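Acetyl xylan esterase (Geobacillus stearothermophilus, PDB 5BN1) removes acetyl side groups from the xylose units of xylan and xylo-oligosaccharides, acting as a doughnut-shaped homooctamer of SGNH-type serine esterase subunits. Local coordinates at residues V42-A47 / F213-S218; N92-Q97 / R148-Q153; L122-K125 / G130-L133; Q160-E163 / L168-D171; A174-V179 / A186-D191. The protein carries 1 engineered substitution. All coordinates share one frame; numbering follows the deposited sequence.

How the contacts relate
Starting from the N terminus, helix 37-48 supplies the first half of contact 1, which closes only at the tail, 213-218; the other four contacts all fall within that span. Contact 2 runs from 92-97 to 148-153 and encloses contact 3, where helix 110-124 packs on strand 130-134. Contact 4 follows in series and lays helix 146-165, already used by contact 2, on strand 168-170. Contacts 3 and 4 join in the sheet, with I131 O and L168 N 2.9 Å apart, a probable hydrogen bond. Contact 5 comes last, tying helix 172-180 to the loop carrying D191; it meets contact 2, W95 CH2 lying 3.9 Å from D191 OD2. No two loops cross.

Contact 1 of 5, residues V42-A47 / F213-S218; sequences VGLLQA and FEIVRS. Engineered in segment 213-218: I215 (natural residue Trp).
The C-terminal tail that follows helix 197-211 packs against helix 37-48, F213 lying on L44 and L45, and I215 on L44. The contact is packing alone, with no hydrogen bond across it; 148 Å² is buried, and all four touching residues are buried in the assembly. The backbones stay well apart, L45 CA and F213 CA being 8.4 Å from each other, and the side chains fill the interval. F213 has CG anti to its backbone N (chi1 177°), which carries one ring flank to the helix. There CD2 of F213 lies 4.1 Å from L45 CD2, the leucine and the ring running antiparallel, side by side, while CE2 of F213 lies 4.3 Å from L44 CB and also meets the L44 carbonyl oxygen. I215, an engineered residue replacing the natural Trp, adds a single methyl contact, its CD1 4.2 Å from L44 CD1. The same tail lies against a second subunit, whose S218 OG bonds to E214 N, whose F213 packs on I215, and whose E51 forms a salt bridge with R217. Within the chain, L208 of helix 197-211 touches L44, L45 and F213, so two helices and the tail converge on one apolar patch.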
# COMPACT_ATOMS: atom_id res chain seq x y z
N VAL A 42 -13.55 9.19 28.63
CA VAL A 42 -14.06 10.45 28.06
C VAL A 42 -15.47 10.21 27.53
O VAL A 42 -16.40 10.96 27.80
CB VAL A 42 -13.16 11.01 27.04
CG1 VAL A 42 -13.78 12.26 26.37
CG2 VAL A 42 -11.81 11.32 27.70
N GLY A 43 -15.65 9.07 26.87
CA GLY A 43 -16.98 8.84 26.35
C GLY A 43 -18.01 8.59 27.33
O GLY A 43 -19.21 9.02 27.14
N LEU A 44 -17.78 7.81 28.41
CA LEU A 44 -18.69 7.58 29.49
C LEU A 44 -19.04 8.93 30.23
O LEU A 44 -20.19 9.17 30.59
CB LEU A 44 -18.17 6.56 30.48
CG LEU A 44 -18.33 5.07 29.99
CD1 LEU A 44 -17.41 4.17 30.70
CD2 LEU A 44 -19.83 4.70 30.19
N LEU A 45 -18.01 9.73 30.42
CA LEU A 45 -18.30 11.04 31.11
C LEU A 45 -19.17 11.95 30.21
O LEU A 45 -20.12 12.57 30.79
CB LEU A 45 -16.96 11.73 31.50
CG LEU A 45 -16.19 11.19 32.67
CD1 LEU A 45 -14.83 11.79 32.65
CD2 LEU A 45 -16.97 11.41 33.96
N GLN A 46 -18.92 11.96 28.92
CA GLN A 46 -19.77 12.73 28.01
C GLN A 46 -21.14 12.20 27.92
O GLN A 46 -22.14 13.00 27.83
CB GLN A 46 -19.16 12.94 26.72
CG GLN A 46 -19.91 13.89 25.82
CD GLN A 46 -18.98 14.53 24.77
OE1 GLN A 46 -18.45 13.86 23.87
NE2 GLN A 46 -18.62 15.82 25.00
N ALA A 47 -21.31 10.86 27.95
CA ALA A 47 -22.62 10.26 27.86
C ALA A 47 -23.46 10.51 29.10
O ALA A 47 -24.70 10.76 28.99
CB ALA A 47 -22.50 8.77 27.60
N PHE A 213 -17.27 8.76 39.82
CA PHE A 213 -18.38 8.14 39.04
C PHE A 213 -18.24 6.63 39.19
O PHE A 213 -17.42 5.99 38.48
CB PHE A 213 -18.24 8.52 37.63
CG PHE A 213 -19.25 7.92 36.63
CD1 PHE A 213 -20.37 7.23 37.09
CD2 PHE A 213 -19.02 8.04 35.24
CE1 PHE A 213 -21.27 6.64 36.17
CE2 PHE A 213 -19.93 7.48 34.32
CZ PHE A 213 -21.01 6.77 34.82
N GLU A 214 -19.09 6.06 39.97
CA GLU A 214 -18.96 4.66 40.29
C GLU A 214 -20.02 3.88 39.49
O GLU A 214 -21.20 4.17 39.58
CB GLU A 214 -19.08 4.42 41.83
CG GLU A 214 -18.67 3.00 42.18
CD GLU A 214 -18.61 2.72 43.68
OE1 GLU A 214 -19.40 3.37 44.40
OE2 GLU A 214 -17.79 1.84 44.12
N ILE A 215 -19.59 2.99 38.61
CA ILE A 215 -20.51 2.11 37.86
C ILE A 215 -20.62 0.81 38.67
O ILE A 215 -19.61 0.12 38.98
CB ILE A 215 -19.93 1.86 36.48
CG1 ILE A 215 -19.81 3.18 35.78
CG2 ILE A 215 -20.61 0.64 35.82
CD1 ILE A 215 -19.10 3.12 34.45
N VAL A 216 -21.84 0.46 39.05
CA VAL A 216 -22.07 -0.75 39.84
C VAL A 216 -23.17 -1.61 39.26
O VAL A 216 -24.02 -1.09 38.49
CB VAL A 216 -22.46 -0.34 41.32
CG1 VAL A 216 -21.28 0.25 42.04
CG2 VAL A 216 -23.61 0.69 41.29
N ARG A 217 -23.14 -2.89 39.61
CA ARG A 217 -24.23 -3.83 39.24
C ARG A 217 -25.61 -3.33 39.71
O ARG A 217 -25.74 -2.79 40.84
CB ARG A 217 -24.07 -5.23 39.87
CG ARG A 217 -22.97 -6.14 39.37
CD ARG A 217 -22.59 -7.06 40.53
NE ARG A 217 -21.45 -7.90 40.22
CZ ARG A 217 -21.48 -8.95 39.39
NH1 ARG A 217 -22.61 -9.28 38.76
NH2 ARG A 217 -20.36 -9.66 39.16
N SER A 218 -26.58 -3.53 38.81
CA SER A 218 -28.02 -3.73 39.07
C SER A 218 -28.76 -3.17 37.85
O SER A 218 -28.60 -1.99 37.46
CB SER A 218 -28.56 -3.10 40.36
OG SER A 218 -29.60 -3.87 40.92

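Contact 2 of 5, residues N92-Q97 / R148-Q153; sequences NDVWRQ and RRTMDQ
V94 packs on T150 and M151 in a buried helix-to-helix contact, made where helix 91-99, which follows strand 84-88 in the chain, runs against helix 146-165. The backbones approach closely, V94 CA and M151 CA standing 6.5 Å apart, and both methyls of the valine are used. CG1 of V94 lies 3.8 Å from T150 CG2. CG2 of V94 lies 3.8 Å from the sulfur SD of M151. The methionine chain is bent at both chi2 (68°) and chi3 (75°), which folds its end back over the valine and brings CE to 3.9 Å from V94 CB. T150 offers its methyl to V94, while its OG1 is hydrogen-bonded to Y98 OH and to P146 O, both outside the packed patch. Two residues before V94, N92 points its CB away from helix 146-165; it is inferred to stabilise the transition state together with G63, the Asn and Gly of the SGNH oxyanion hole. Its OD1 receives R96 NH2 at 2.9 Å, the donor standing above the carbonyl plane, and its ND2 is bonded to N64 O, so both ends of the amide are held. Q97 bends back along its own helix, NE2 reaching D93 O at 2.9 Å in a nearly straight bond (169°) and also bonding to Y154 OH. On helix 146-165, R148 NE meets D152 OD1 at 2.8 Å in a salt bridge that lies in the guanidinium plane. W95 stacks on W190 of a third subunit.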
# COMPACT_ATOMS: atom_id res chain seq x y z
N ASN A 92 6.22 -1.75 31.70
CA ASN A 92 7.39 -2.00 30.90
C ASN A 92 8.65 -2.07 31.80
O ASN A 92 9.54 -2.86 31.58
CB ASN A 92 7.56 -1.04 29.82
CG ASN A 92 6.47 -1.20 28.78
OD1 ASN A 92 6.31 -2.34 28.27
ND2 ASN A 92 5.84 -0.19 28.39
N ASP A 93 8.66 -1.21 32.84
CA ASP A 93 9.73 -1.18 33.83
C ASP A 93 9.98 -2.56 34.36
O ASP A 93 11.14 -2.97 34.59
CB ASP A 93 9.35 -0.21 34.92
CG ASP A 93 8.93 1.14 34.41
OD1 ASP A 93 7.90 1.24 33.62
OD2 ASP A 93 9.54 2.20 34.72
N VAL A 94 8.93 -3.32 34.62
CA VAL A 94 8.88 -4.66 35.07
C VAL A 94 9.12 -5.64 33.90
O VAL A 94 9.90 -6.56 34.00
CB VAL A 94 7.59 -4.96 35.81
CG1 VAL A 94 7.49 -6.39 36.16
CG2 VAL A 94 7.50 -4.08 37.09
N TRP A 95 8.27 -5.52 32.89
CA TRP A 95 8.23 -6.56 31.83
C TRP A 95 9.59 -6.82 31.24
O TRP A 95 9.92 -7.97 31.00
CB TRP A 95 7.24 -6.15 30.76
CG TRP A 95 6.65 -7.26 29.93
CD1 TRP A 95 6.76 -8.60 30.12
CD2 TRP A 95 5.62 -7.06 28.94
NE1 TRP A 95 5.95 -9.28 29.20
CE2 TRP A 95 5.24 -8.35 28.48
CE3 TRP A 95 5.10 -5.94 28.36
CZ2 TRP A 95 4.21 -8.48 27.51
CZ3 TRP A 95 4.15 -6.07 27.37
CH2 TRP A 95 3.73 -7.36 26.98
N ARG A 96 10.34 -5.77 30.96
CA ARG A 96 11.68 -5.95 30.42
C ARG A 96 12.58 -6.88 31.17
O ARG A 96 13.45 -7.58 30.63
CB ARG A 96 12.35 -4.63 30.08
CG ARG A 96 11.68 -3.76 29.07
CD ARG A 96 11.63 -4.31 27.64
NE ARG A 96 10.47 -5.19 27.50
CZ ARG A 96 9.22 -4.77 27.35
NH1 ARG A 96 8.23 -5.69 27.25
NH2 ARG A 96 8.87 -3.49 27.40
N GLN A 97 12.44 -6.85 32.50
CA GLN A 97 13.20 -7.71 33.37
C GLN A 97 12.99 -9.21 33.13
O GLN A 97 13.77 -10.06 33.45
CB GLN A 97 12.96 -7.41 34.87
CG GLN A 97 13.20 -5.96 35.23
CD GLN A 97 12.87 -5.60 36.64
OE1 GLN A 97 13.25 -6.38 37.59
NE2 GLN A 97 12.25 -4.46 36.85
N ARG A 148 3.99 -11.26 38.20
CA ARG A 148 2.93 -10.72 38.97
C ARG A 148 3.39 -10.18 40.34
O ARG A 148 3.00 -9.12 40.77
CB ARG A 148 1.82 -11.78 39.18
CG ARG A 148 0.69 -11.37 40.14
CD ARG A 148 -0.17 -10.20 39.75
NE ARG A 148 -0.89 -9.63 40.93
CZ ARG A 148 -1.87 -10.25 41.53
NH1 ARG A 148 -2.50 -11.27 41.00
NH2 ARG A 148 -2.25 -9.75 42.73
N ARG A 149 4.26 -10.99 40.95
CA ARG A 149 4.83 -10.58 42.28
C ARG A 149 5.59 -9.32 42.19
O ARG A 149 5.43 -8.37 42.99
CB ARG A 149 5.62 -11.72 42.83
CG ARG A 149 6.18 -11.46 44.21
CD ARG A 149 6.79 -12.79 44.72
NE ARG A 149 7.90 -13.30 43.93
CZ ARG A 149 8.12 -14.56 43.41
NH1 ARG A 149 7.29 -15.64 43.55
NH2 ARG A 149 9.25 -14.77 42.71
N THR A 150 6.45 -9.19 41.16
CA THR A 150 7.11 -7.95 40.93
C THR A 150 6.25 -6.77 40.72
O THR A 150 6.35 -5.67 41.18
CB THR A 150 8.26 -8.14 39.88
OG1 THR A 150 9.14 -9.21 40.26
CG2 THR A 150 8.99 -6.90 39.58
N MET A 151 5.26 -7.01 39.81
CA MET A 151 4.35 -5.96 39.52
C MET A 151 3.61 -5.42 40.78
O MET A 151 3.43 -4.23 40.90
CB MET A 151 3.30 -6.43 38.46
CG MET A 151 2.68 -5.32 37.70
SD MET A 151 3.75 -4.41 36.57
CE MET A 151 3.81 -5.66 35.28
N ASP A 152 3.22 -6.36 41.63
CA ASP A 152 2.56 -6.01 42.92
C ASP A 152 3.49 -5.12 43.76
O ASP A 152 3.04 -4.10 44.36
CB ASP A 152 2.09 -7.16 43.71
CG ASP A 152 0.83 -7.84 43.17
OD1 ASP A 152 0.32 -7.43 42.17
OD2 ASP A 152 0.51 -8.87 43.83
N GLN A 153 4.79 -5.44 43.71
CA GLN A 153 5.77 -4.58 44.45
C GLN A 153 5.84 -3.19 43.93
O GLN A 153 5.84 -2.18 44.62
CB GLN A 153 7.09 -5.29 44.47
CG GLN A 153 8.12 -4.44 45.22
CD GLN A 153 9.43 -5.17 45.33
OE1 GLN A 153 9.98 -5.76 44.32
NE2 GLN A 153 9.90 -5.28 46.57

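Contact 3 of 5, residues L122-K125 / G130-L133; sequences LETK and GIIL
I131 drives the tip of its side chain against T124 and K125, near where helix 110-124 runs out, and that tip makes every close approach in the contact. CD1 of I131 lies 3.8 Å from K125 N and an equal 3.8 Å from K125 CA, so the methyl rests on main chain as much as on side chains. Beside it, I131 CD1 comes to 4.0 Å from T124 CB and 4.1 Å from T124 CG2, with K125 CB at a similar distance. An extended chi2 (174°) puts CD1 at full reach from the strand, which explains how one methyl can touch two residues while the nearest backbones, at K125 and G130, keep their CA atoms 6.7 Å apart. T124 turns its methyl to the isoleucine and leaves its hydroxyl to other partners, OG1 being hydrogen-bonded to L120 O and W73 NE1. The loose, solvent side is the lysine chain beyond CB. It is extended and leads away from I131, and NZ is hydrogen-bonded to T165 O at the end of helix 146-165. On the helix side the burial is thus shared almost equally by T124 and the start of K125, and the outer lysine chain adds no close approach. Backbone bonds of G130 and I132 to V85 and of I131 to L168 place strand 130-134 between two parallel neighbours, and helix 110-124 lies on the connection from strand 84-88, a beta-alpha-beta crossover of the layered alpha/beta fold of SGNH hydrolases.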
# COMPACT_ATOMS: atom_id res chain seq x y z
N LEU A 122 6.29 14.89 42.77
CA LEU A 122 6.53 16.11 43.58
C LEU A 122 6.78 17.29 42.79
O LEU A 122 6.37 18.43 43.27
CB LEU A 122 7.78 15.79 44.52
CG LEU A 122 7.64 14.80 45.59
CD1 LEU A 122 9.02 14.47 46.27
CD2 LEU A 122 6.59 15.24 46.61
N GLU A 123 7.40 17.23 41.64
CA GLU A 123 7.65 18.37 40.76
C GLU A 123 6.31 18.90 40.20
O GLU A 123 6.12 20.11 39.95
CB GLU A 123 8.60 17.96 39.58
CG GLU A 123 8.70 18.94 38.43
CD GLU A 123 9.39 18.38 37.17
OE1 GLU A 123 10.00 17.25 37.19
OE2 GLU A 123 9.29 19.12 36.16
N THR A 124 5.44 17.96 39.87
CA THR A 124 4.21 18.30 39.19
C THR A 124 3.12 18.84 40.16
O THR A 124 2.35 19.74 39.79
CB THR A 124 3.69 17.01 38.43
OG1 THR A 124 4.76 16.63 37.54
CG2 THR A 124 2.42 17.39 37.64
N LYS A 125 3.04 18.31 41.34
CA LYS A 125 1.98 18.58 42.27
C LYS A 125 1.72 20.12 42.46
O LYS A 125 0.57 20.55 42.36
CB LYS A 125 2.23 17.90 43.57
CG LYS A 125 1.29 18.27 44.64
CD LYS A 125 1.51 17.50 45.87
CE LYS A 125 0.39 17.87 46.84
NZ LYS A 125 0.78 17.34 48.11
N GLY A 130 -4.54 18.46 40.53
CA GLY A 130 -4.48 17.23 41.17
C GLY A 130 -3.75 16.16 40.25
O GLY A 130 -3.56 16.44 39.09
N ILE A 131 -3.40 15.07 40.91
CA ILE A 131 -2.68 13.96 40.24
C ILE A 131 -3.42 12.74 40.58
O ILE A 131 -3.84 12.45 41.70
CB ILE A 131 -1.24 13.89 40.73
CG1 ILE A 131 -0.49 15.11 40.20
CG2 ILE A 131 -0.57 12.56 40.25
CD1 ILE A 131 0.92 15.22 40.75
N ILE A 132 -3.58 11.83 39.54
CA ILE A 132 -4.12 10.56 39.75
C ILE A 132 -3.08 9.47 39.40
O ILE A 132 -2.56 9.51 38.32
CB ILE A 132 -5.36 10.24 38.81
CG1 ILE A 132 -6.40 11.36 38.96
CG2 ILE A 132 -5.97 8.92 39.19
CD1 ILE A 132 -6.72 12.15 37.75
N LEU A 133 -2.66 8.70 40.40
CA LEU A 133 -1.67 7.66 40.20
C LEU A 133 -2.42 6.38 40.08
O LEU A 133 -3.04 5.83 40.95
CB LEU A 133 -0.72 7.60 41.46
CG LEU A 133 0.21 8.77 41.38
CD1 LEU A 133 0.96 8.82 42.72
CD2 LEU A 133 1.26 8.63 40.35

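Contact 4 of 5, residues Q160-E163 / L168-D171; sequences QIAE and LFVD
Helix 146-165 and strand 168-170 come within 6.1 Å, measured between A162 CA and F169 CA, on either side of the short link that joins them in the chain. Residues 160-163 present a single methyl: A162 CB lies 4.0 Å from F169 CB and 4.1 Å from L168 O, so it sits over the strand backbone as well as the base of the phenylalanine. A chi1 of 173° turns the ring away from the backbone N and back along the helix, and its CD1 lies 4.1 Å from A162 CB. Farther out, D171 N stands 4.0 Å above one face of the F169 ring, nearer the ring's border than its centre, and V158 and K159 of the same helix also touch F169. The contact closes the beta-alpha-beta unit formed by strand 130-134, helix 146-165 and strand 168-170, L168 and V170 being hydrogen-bonded to the backbone of strand 130-134. F169 N is bonded instead to E210 OE2 of helix 197-211. With no hydrogen bond between the segments and only 92 Å² buried, the chemistry implies attachment by shape: the small alanine lets helix and sheet approach closely, while polar main-chain groups find their partners elsewhere.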
# COMPACT_ATOMS: atom_id res chain seq x y z
N GLN A 160 2.05 4.04 47.82
CA GLN A 160 2.72 4.84 48.89
C GLN A 160 3.10 6.21 48.45
O GLN A 160 2.89 7.19 49.28
CB GLN A 160 3.83 3.97 49.44
CG GLN A 160 3.46 2.67 50.16
CD GLN A 160 2.28 2.40 51.31
OE1 GLN A 160 1.31 3.19 51.52
NE2 GLN A 160 2.31 1.14 51.94
N ILE A 161 3.48 6.43 47.23
CA ILE A 161 3.71 7.72 46.63
C ILE A 161 2.35 8.49 46.71
O ILE A 161 2.29 9.69 47.00
CB ILE A 161 4.37 7.75 45.28
CG1 ILE A 161 5.86 7.16 45.32
CG2 ILE A 161 4.39 9.13 44.71
CD1 ILE A 161 6.46 6.91 44.01
N ALA A 162 1.28 7.86 46.28
CA ALA A 162 0.01 8.58 46.25
C ALA A 162 -0.41 9.02 47.69
O ALA A 162 -0.89 10.12 47.85
CB ALA A 162 -1.10 7.74 45.64
N GLU A 163 -0.21 8.14 48.64
CA GLU A 163 -0.57 8.42 50.11
C GLU A 163 0.21 9.62 50.60
O GLU A 163 -0.36 10.63 51.10
CB GLU A 163 -0.30 7.21 50.92
CG GLU A 163 -1.62 6.46 51.10
CD GLU A 163 -1.48 4.99 51.49
OE1 GLU A 163 -2.39 4.16 51.21
OE2 GLU A 163 -0.44 4.68 52.10
N LEU A 168 -4.80 11.20 44.12
CA LEU A 168 -5.80 10.19 43.96
C LEU A 168 -5.05 8.89 43.45
O LEU A 168 -3.95 8.95 42.97
CB LEU A 168 -6.84 10.61 42.90
CG LEU A 168 -7.71 11.84 43.29
CD1 LEU A 168 -8.71 12.17 42.16
CD2 LEU A 168 -8.41 11.48 44.55
N PHE A 169 -5.71 7.81 43.62
CA PHE A 169 -5.07 6.47 43.50
C PHE A 169 -6.01 5.45 42.94
O PHE A 169 -7.14 5.21 43.46
CB PHE A 169 -4.56 6.00 44.86
CG PHE A 169 -4.04 4.59 44.88
CD1 PHE A 169 -2.87 4.33 44.17
CD2 PHE A 169 -4.69 3.56 45.43
CE1 PHE A 169 -2.39 3.02 44.15
CE2 PHE A 169 -4.24 2.21 45.43
CZ PHE A 169 -3.03 1.97 44.73
N VAL A 170 -5.60 4.76 41.82
CA VAL A 170 -6.36 3.69 41.29
C VAL A 170 -5.55 2.41 41.31
O VAL A 170 -4.49 2.33 40.64
CB VAL A 170 -6.71 4.04 39.79
CG1 VAL A 170 -7.62 2.91 39.22
CG2 VAL A 170 -7.35 5.39 39.67
N ASP A 171 -6.07 1.41 41.97
CA ASP A 171 -5.48 0.11 42.07
C ASP A 171 -6.03 -0.74 40.87
O ASP A 171 -7.04 -1.41 41.00
CB ASP A 171 -5.72 -0.57 43.38
CG ASP A 171 -4.97 -1.80 43.55
OD1 ASP A 171 -4.37 -2.41 42.54
OD2 ASP A 171 -4.77 -2.33 44.72

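Contact 5 of 5, residues A174-V179 / A186-D191; sequences AAFNEV and AALAWD
L188 inserts one methyl, CD1, between V179 and F176 on helix 172-180, and those two approaches make up the first shell. CD1 of L188 lies 4.0 Å from V179 CG1. The same L188 CD1 lies 4.1 Å from F176 CD1, at the edge of the phenyl ring and near its plane rather than over a face. V179 aims its CG1 branch at the leucine through a chi1 of 177°, which sets that methyl opposite the backbone N. No hydrogen bond links the segments, and their backbones stay distant, V179 CA and L188 CA being 9.3 Å apart, so side-chain length alone bridges the gap. Around this apolar trio, I139 touches both F176 and L188, I202 of helix 197-211 touches F176 and V179, and the ring of F137 meets that of F176 with the planes inclined at about 40°. The same loop carries D191, three residues after L188, and then H194, the Asp and His of the DxxH block of the SGNH fold, inferred to form the charge relay with S15. D191 OD2 is hydrogen-bonded to H194 ND1, and D191 OD1 to V193 N, so each carboxylate oxygen has a partner that fixes the rotation of the group. A backbone bond between L188 and S196 ties the loop across this turn. Outermost, W190 bonds through NE1 to D99 of a third subunit and A187 packs on Y98 of that subunit, while V179 packs on A47 of a second.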
# COMPACT_ATOMS: atom_id res chain seq x y z
N ALA A 174 -6.10 -4.61 41.54
CA ALA A 174 -7.25 -5.11 42.26
C ALA A 174 -8.48 -5.17 41.33
O ALA A 174 -9.22 -6.14 41.50
CB ALA A 174 -7.58 -4.14 43.38
N ALA A 175 -8.55 -4.25 40.39
CA ALA A 175 -9.71 -4.23 39.44
C ALA A 175 -9.65 -5.51 38.58
O ALA A 175 -10.64 -6.23 38.40
CB ALA A 175 -9.70 -3.00 38.64
N PHE A 176 -8.44 -5.84 38.09
CA PHE A 176 -8.32 -7.11 37.32
C PHE A 176 -8.49 -8.35 38.17
O PHE A 176 -9.02 -9.34 37.79
CB PHE A 176 -7.03 -7.16 36.56
CG PHE A 176 -7.03 -6.34 35.29
CD1 PHE A 176 -7.78 -6.81 34.18
CD2 PHE A 176 -6.32 -5.20 35.17
CE1 PHE A 176 -7.79 -6.07 33.06
CE2 PHE A 176 -6.31 -4.46 34.03
CZ PHE A 176 -7.16 -4.89 32.96
N ASN A 177 -7.94 -8.31 39.41
CA ASN A 177 -8.00 -9.46 40.23
C ASN A 177 -9.46 -9.93 40.46
O ASN A 177 -9.66 -11.16 40.52
CB ASN A 177 -7.39 -9.15 41.60
CG ASN A 177 -5.87 -9.00 41.57
OD1 ASN A 177 -5.25 -9.36 40.59
ND2 ASN A 177 -5.31 -8.43 42.64
N GLU A 178 -10.36 -8.97 40.58
CA GLU A 178 -11.81 -9.37 40.79
C GLU A 178 -12.32 -10.17 39.59
O GLU A 178 -12.91 -11.24 39.74
CB GLU A 178 -12.57 -8.15 41.01
CG GLU A 178 -14.09 -8.44 41.13
CD GLU A 178 -14.51 -9.26 42.38
OE1 GLU A 178 -13.77 -9.37 43.45
OE2 GLU A 178 -15.67 -9.81 42.21
N VAL A 179 -11.96 -9.72 38.40
CA VAL A 179 -12.44 -10.46 37.20
C VAL A 179 -11.75 -11.83 37.04
O VAL A 179 -12.28 -12.77 36.48
CB VAL A 179 -12.30 -9.55 35.97
CG1 VAL A 179 -12.70 -10.28 34.70
CG2 VAL A 179 -13.16 -8.30 36.15
N ALA A 186 -5.99 -15.31 29.51
CA ALA A 186 -6.06 -15.26 28.05
C ALA A 186 -7.41 -14.79 27.52
O ALA A 186 -7.50 -14.31 26.43
CB ALA A 186 -5.79 -16.61 27.50
N ALA A 187 -8.46 -14.90 28.35
CA ALA A 187 -9.78 -14.36 27.98
C ALA A 187 -9.82 -12.83 27.93
O ALA A 187 -10.68 -12.25 27.23
CB ALA A 187 -10.85 -14.92 28.88
N LEU A 188 -8.90 -12.18 28.64
CA LEU A 188 -8.75 -10.75 28.64
C LEU A 188 -7.53 -10.27 27.84
O LEU A 188 -7.56 -9.18 27.23
CB LEU A 188 -8.59 -10.24 30.07
CG LEU A 188 -9.85 -10.39 30.96
CD1 LEU A 188 -9.41 -10.14 32.42
CD2 LEU A 188 -10.88 -9.40 30.50
N ALA A 189 -6.42 -11.02 27.85
CA ALA A 189 -5.19 -10.62 27.23
C ALA A 189 -4.28 -11.81 27.03
O ALA A 189 -3.76 -12.44 27.96
CB ALA A 189 -4.42 -9.55 28.07
N TRP A 190 -4.08 -12.18 25.76
CA TRP A 190 -3.16 -13.24 25.46
C TRP A 190 -1.77 -13.02 26.10
O TRP A 190 -1.20 -14.01 26.57
CB TRP A 190 -2.96 -13.46 23.98
CG TRP A 190 -3.99 -14.31 23.27
CD1 TRP A 190 -5.14 -14.81 23.76
CD2 TRP A 190 -3.87 -14.73 21.89
NE1 TRP A 190 -5.77 -15.56 22.74
CE2 TRP A 190 -5.00 -15.53 21.63
CE3 TRP A 190 -2.92 -14.55 20.92
CZ2 TRP A 190 -5.19 -16.12 20.37
CZ3 TRP A 190 -3.15 -15.13 19.59
CH2 TRP A 190 -4.23 -15.93 19.42
N ASP A 191 -1.28 -11.79 26.08
CA ASP A 191 0.09 -11.59 26.60
C ASP A 191 0.02 -11.08 28.06
O ASP A 191 1.10 -10.76 28.57
CB ASP A 191 0.81 -10.57 25.69
CG ASP A 191 0.25 -9.22 25.67
OD1 ASP A 191 -0.64 -8.84 26.49
OD2 ASP A 191 0.68 -8.41 24.77